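Side-chain contact in putative isocitrate dehydrogenase, NAD-dependent (Methylococcus capsulatus, PDB 6LKY), which probably catalyses the NAD-dependent oxidative decarboxylation of isocitrate, as expected of its dehydrogenase family: residues Thr48-Ala53 / Arg78-Thr83. The protein carries 1 engineered substitution. Numbering follows the deposited sequence.
Sequences TPLPDA and RSVNVT. With NAD (nicotinamide-adenine-dinucleotide), chain C.
The first turn of helix 80-87, which carries Asn81 to the nicotinamide end of the NAD pocket in this isocitrate/isopropylmalate dehydrogenase fold, packs through Val80 and Thr83 on Pro49 and Leu50, in the loop leading into helix 52-61. The contact is apolar, with no hydrogen bond between the segments. Val80 reaches it with both methyls. CG1 of Val80, anti to the backbone N (chi1 -179°), lies 3.7 Å from CG of Leu50, while Val80 CG2 rests 3.6 Å from Pro49 CB and also meets the carbonyl oxygen of that proline. One turn on, Thr83 turns its methyl rather than its hydroxyl to the loop: with OG1 beside the backbone N (chi1 -65°), CG2 of Thr83 stands anti to that N and lies 3.8 Å from Leu50 CD1. The Leu50 and Thr83 side chains run past each other in opposite directions, and Leu50 bridges the two helix residues by its branch carbon and one methyl. The loop contains an ST turn, in which Thr48 OG1 accepts a bond of 3.2 Å from Leu50 N. Val80 also touches Leu69, a residue of the NAD site, and Pro49 packs on Val43 of helix 39-46. Ser79 is the N-cap of helix 80-87, its OG accepting from Val82 N. From the same turn Asn81 meets the cofactor; its OD1 is hydrogen-bonded to Lys66 NZ, and its ND2 comes within 3.2 Å of the carboxamide carbon C7N of NAD.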
ATOM      1  N   THR A  48      -4.918 -31.891  -7.685  1.00 35.38           N
ATOM      2  CA  THR A  48      -3.699 -31.139  -7.354  1.00 32.53           C
ATOM      3  C   THR A  48      -3.775 -29.736  -7.944  1.00 28.15           C
ATOM      4  O   THR A  48      -4.248 -29.575  -9.076  1.00 25.47           O
ATOM      5  CB  THR A  48      -2.435 -31.820  -7.891  1.00 32.63           C
ATOM      6  OG1 THR A  48      -1.342 -30.894  -7.813  1.00 45.31           O
ATOM      7  CG2 THR A  48      -2.622 -32.208  -9.346  1.00 32.58           C
ATOM      8  N   PRO A  49      -3.273 -28.711  -7.241  1.00 28.04           N
ATOM      9  CA  PRO A  49      -3.330 -27.349  -7.816  1.00 28.69           C
ATOM     10  C   PRO A  49      -2.330 -27.107  -8.947  1.00 23.35           C
ATOM     11  O   PRO A  49      -2.509 -26.158  -9.715  1.00 23.84           O
ATOM     12  CB  PRO A  49      -3.056 -26.438  -6.607  1.00 27.60           C
ATOM     13  CG  PRO A  49      -2.261 -27.296  -5.649  1.00 25.99           C
ATOM     14  CD  PRO A  49      -2.751 -28.720  -5.859  1.00 25.50           C
ATOM     15  N   LEU A  50      -1.300 -27.934  -9.100  1.00 25.64           N
ATOM     16  CA  LEU A  50      -0.314 -27.743 -10.163  1.00 31.29           C
ATOM     17  C   LEU A  50       0.099 -29.110 -10.678  1.00 31.58           C
ATOM     18  O   LEU A  50       1.089 -29.688 -10.212  1.00 31.16           O
ATOM     19  CB  LEU A  50       0.903 -26.963  -9.666  1.00 27.66           C
ATOM     20  CG  LEU A  50       1.578 -25.922 -10.567  1.00 37.38           C
ATOM     21  CD1 LEU A  50       3.037 -25.740 -10.186  1.00 25.57           C
ATOM     22  CD2 LEU A  50       1.457 -26.247 -12.023  1.00 28.79           C
ATOM     23  N   PRO A  51      -0.654 -29.676 -11.622  1.00 32.86           N
ATOM     24  CA  PRO A  51      -0.232 -30.948 -12.223  1.00 30.15           C
ATOM     25  C   PRO A  51       1.164 -30.811 -12.806  1.00 34.22           C
ATOM     26  O   PRO A  51       1.531 -29.758 -13.338  1.00 32.73           O
ATOM     27  CB  PRO A  51      -1.279 -31.205 -13.316  1.00 32.89           C
ATOM     28  CG  PRO A  51      -2.451 -30.348 -12.959  1.00 35.95           C
ATOM     29  CD  PRO A  51      -1.915 -29.169 -12.189  1.00 31.97           C
ATOM     30  N   ASP A  52       1.952 -31.883 -12.667  1.00 39.37           N
ATOM     31  CA  ASP A  52       3.297 -31.915 -13.239  1.00 36.10           C
ATOM     32  C   ASP A  52       3.283 -31.590 -14.721  1.00 31.57           C
ATOM     33  O   ASP A  52       4.187 -30.912 -15.222  1.00 35.20           O
ATOM     34  CB  ASP A  52       3.935 -33.291 -13.020  1.00 43.28           C
ATOM     35  CG  ASP A  52       4.532 -33.450 -11.633  1.00 58.01           C
ATOM     36  OD1 ASP A  52       4.951 -32.429 -11.033  1.00 50.45           O
ATOM     37  OD2 ASP A  52       4.571 -34.601 -11.145  1.00 57.81           O
ATOM     38  N   ALA A  53       2.268 -32.075 -15.443  1.00 35.22           N
ATOM     39  CA  ALA A  53       2.206 -31.847 -16.885  1.00 35.70           C
ATOM     40  C   ALA A  53       2.131 -30.360 -17.225  1.00 37.05           C
ATOM     41  O   ALA A  53       2.685 -29.932 -18.243  1.00 38.94           O
ATOM     42  CB  ALA A  53       1.014 -32.598 -17.479  1.00 30.34           C
ATOM     43  N   ARG A  78      -0.309 -23.440  -1.240  0.62 22.03           N
ATOM     44  CA  ARG A  78       0.388 -22.196  -1.534  0.62 24.23           C
ATOM     45  C   ARG A  78       0.010 -21.711  -2.930  0.62 23.93           C
ATOM     46  O   ARG A  78      -0.306 -22.504  -3.821  0.62 22.19           O
ATOM     47  CB  ARG A  78       1.909 -22.383  -1.442  0.62 25.23           C
ATOM     48  CG  ARG A  78       2.434 -22.796  -0.071  0.62 29.28           C
ATOM     49  CD  ARG A  78       2.905 -21.593   0.766  0.62 24.93           C
ATOM     50  NE  ARG A  78       2.796 -21.862   2.193  0.62 21.49           N
ATOM     51  CZ  ARG A  78       2.804 -20.923   3.137  0.62 30.19           C
ATOM     52  NH1 ARG A  78       2.687 -21.252   4.416  0.62 19.09           N
ATOM     53  NH2 ARG A  78       2.938 -19.648   2.802  0.62 29.70           N
ATOM     54  N   SER A  79       0.036 -20.390  -3.109  1.00 22.40           N
ATOM     55  CA  SER A  79      -0.291 -19.765  -4.389  1.00 21.89           C
ATOM     56  C   SER A  79       0.408 -20.464  -5.548  1.00 21.65           C
ATOM     57  O   SER A  79       1.637 -20.574  -5.572  1.00 18.92           O
ATOM     58  CB  SER A  79       0.117 -18.286  -4.364  1.00 19.96           C
ATOM     59  OG  SER A  79       0.012 -17.703  -5.661  1.00 22.10           O
ATOM     60  N   VAL A  80      -0.385 -20.922  -6.518  1.00 20.70           N
ATOM     61  CA  VAL A  80       0.192 -21.469  -7.739  1.00 25.72           C
ATOM     62  C   VAL A  80       0.864 -20.369  -8.558  1.00 24.66           C
ATOM     63  O   VAL A  80       1.847 -20.624  -9.265  1.00 23.85           O
ATOM     64  CB  VAL A  80      -0.898 -22.208  -8.545  1.00 25.26           C
ATOM     65  CG1 VAL A  80      -0.308 -22.810  -9.826  1.00 20.87           C
ATOM     66  CG2 VAL A  80      -1.545 -23.292  -7.675  1.00 19.31           C
ATOM     67  N   ASN A  81       0.367 -19.136  -8.480  1.00 20.98           N
ATOM     68  CA  ASN A  81       1.038 -18.037  -9.174  1.00 22.28           C
ATOM     69  C   ASN A  81       2.472 -17.900  -8.696  1.00 28.39           C
ATOM     70  O   ASN A  81       3.420 -17.816  -9.500  1.00 25.11           O
ATOM     71  CB  ASN A  81       0.264 -16.739  -8.955  1.00 22.57           C
ATOM     72  CG  ASN A  81      -1.188 -16.859  -9.395  1.00 37.22           C
ATOM     73  OD1 ASN A  81      -1.461 -17.137 -10.565  1.00 30.95           O
ATOM     74  ND2 ASN A  81      -2.123 -16.697  -8.453  1.00 24.69           N
ATOM     75  N   VAL A  82       2.648 -17.945  -7.374  1.00 23.91           N
ATOM     76  CA  VAL A  82       3.964 -17.779  -6.785  1.00 26.29           C
ATOM     77  C   VAL A  82       4.834 -18.986  -7.084  1.00 25.19           C
ATOM     78  O   VAL A  82       6.025 -18.845  -7.409  1.00 25.28           O
ATOM     79  CB  VAL A  82       3.821 -17.523  -5.277  1.00 24.20           C
ATOM     80  CG1 VAL A  82       5.179 -17.639  -4.583  1.00 20.88           C
ATOM     81  CG2 VAL A  82       3.166 -16.149  -5.059  1.00 22.07           C
ATOM     82  N   THR A  83       4.260 -20.192  -6.954  1.00 22.74           N
ATOM     83  CA  THR A  83       5.000 -21.412  -7.271  1.00 19.54           C
ATOM     84  C   THR A  83       5.500 -21.392  -8.711  1.00 27.67           C
ATOM     85  O   THR A  83       6.652 -21.746  -8.974  1.00 24.32           O
ATOM     86  CB  THR A  83       4.137 -22.644  -7.028  1.00 24.96           C
ATOM     87  OG1 THR A  83       3.841 -22.755  -5.632  1.00 27.48           O
ATOM     88  CG2 THR A  83       4.864 -23.897  -7.478  1.00 20.85           C
TER
HETATM   89  PA  NAD C 501      -9.814  -9.818  -7.229  1.00 28.31           P
HETATM   90  O1A NAD C 501     -10.215 -11.199  -7.687  1.00 26.13           O
HETATM   91  O2A NAD C 501      -8.834  -9.201  -8.179  1.00 28.02           O
HETATM   92  O5B NAD C 501     -11.129  -8.926  -7.036  1.00 27.75           O
HETATM   93  C5B NAD C 501     -10.988  -7.607  -6.516  1.00 29.52           C
HETATM   94  C4B NAD C 501     -12.131  -6.754  -7.029  1.00 34.17           C
HETATM   95  O4B NAD C 501     -11.832  -6.431  -8.402  1.00 29.16           O
HETATM   96  C3B NAD C 501     -13.431  -7.548  -6.989  1.00 27.47           C
HETATM   97  O3B NAD C 501     -14.509  -6.724  -6.569  1.00 35.01           O
HETATM   98  C2B NAD C 501     -13.616  -7.985  -8.434  1.00 32.21           C
HETATM   99  O2B NAD C 501     -14.986  -8.172  -8.823  1.00 34.14           O
HETATM  100  C1B NAD C 501     -12.894  -6.905  -9.228  1.00 25.05           C
HETATM  101  N9A NAD C 501     -12.437  -7.595 -10.425  1.00 29.08           N
HETATM  102  C8A NAD C 501     -11.016  -7.967 -10.555  1.00 28.48           C
HETATM  103  N7A NAD C 501     -11.034  -8.402 -11.965  1.00 25.48           N
HETATM  104  C5A NAD C 501     -11.680  -7.283 -12.643  1.00 32.06           C
HETATM  105  C6A NAD C 501     -12.404  -7.742 -13.896  1.00 25.57           C
HETATM  106  N6A NAD C 501     -11.408  -8.051 -14.934  1.00 25.00           N
HETATM  107  N1A NAD C 501     -13.251  -6.626 -14.346  1.00 28.51           N
HETATM  108  C2A NAD C 501     -14.312  -6.245 -13.392  1.00 30.51           C
HETATM  109  N3A NAD C 501     -14.134  -6.900 -12.093  1.00 33.03           N
HETATM  110  C4A NAD C 501     -12.740  -6.851 -11.659  1.00 32.69           C
HETATM  111  O3  NAD C 501      -9.077  -9.877  -5.804  1.00 25.92           O
HETATM  112  PN  NAD C 501      -9.553 -10.705  -4.525  1.00 22.18           P
HETATM  113  O1N NAD C 501     -11.039 -10.815  -4.390  1.00 21.93           O
HETATM  114  O2N NAD C 501      -8.916 -10.005  -3.335  1.00 26.91           O
HETATM  115  O5D NAD C 501      -8.940 -12.182  -4.686  1.00 23.39           O
HETATM  116  C5D NAD C 501      -9.697 -13.217  -5.336  1.00 22.79           C
HETATM  117  C4D NAD C 501      -8.783 -14.400  -5.630  1.00 24.53           C
HETATM  118  O4D NAD C 501      -7.888 -14.113  -6.719  1.00 23.45           O
HETATM  119  C3D NAD C 501      -7.927 -14.756  -4.413  1.00 24.28           C
HETATM  120  O3D NAD C 501      -7.993 -16.168  -4.239  1.00 22.16           O
HETATM  121  C2D NAD C 501      -6.531 -14.334  -4.833  1.00 22.63           C
HETATM  122  O2D NAD C 501      -5.489 -15.133  -4.276  1.00 21.40           O
HETATM  123  C1D NAD C 501      -6.557 -14.512  -6.345  1.00 25.10           C
HETATM  124  N1N NAD C 501      -5.440 -13.731  -6.934  1.00 26.09           N
HETATM  125  C2N NAD C 501      -5.104 -14.118  -8.297  1.00 24.77           C
HETATM  126  C3N NAD C 501      -3.829 -13.380  -8.636  1.00 29.98           C
HETATM  127  C7N NAD C 501      -3.072 -13.979  -9.825  1.00 28.19           C
HETATM  128  O7N NAD C 501      -2.467 -12.979 -10.635  1.00 38.03           O
HETATM  129  N7N NAD C 501      -3.916 -14.893 -10.591  1.00 17.60           N
HETATM  130  C4N NAD C 501      -3.994 -11.870  -8.700  1.00 24.63           C
HETATM  131  C5N NAD C 501      -4.743 -11.323  -7.501  1.00 24.98           C
HETATM  132  C6N NAD C 501      -5.653 -12.280  -6.726  1.00 24.58           C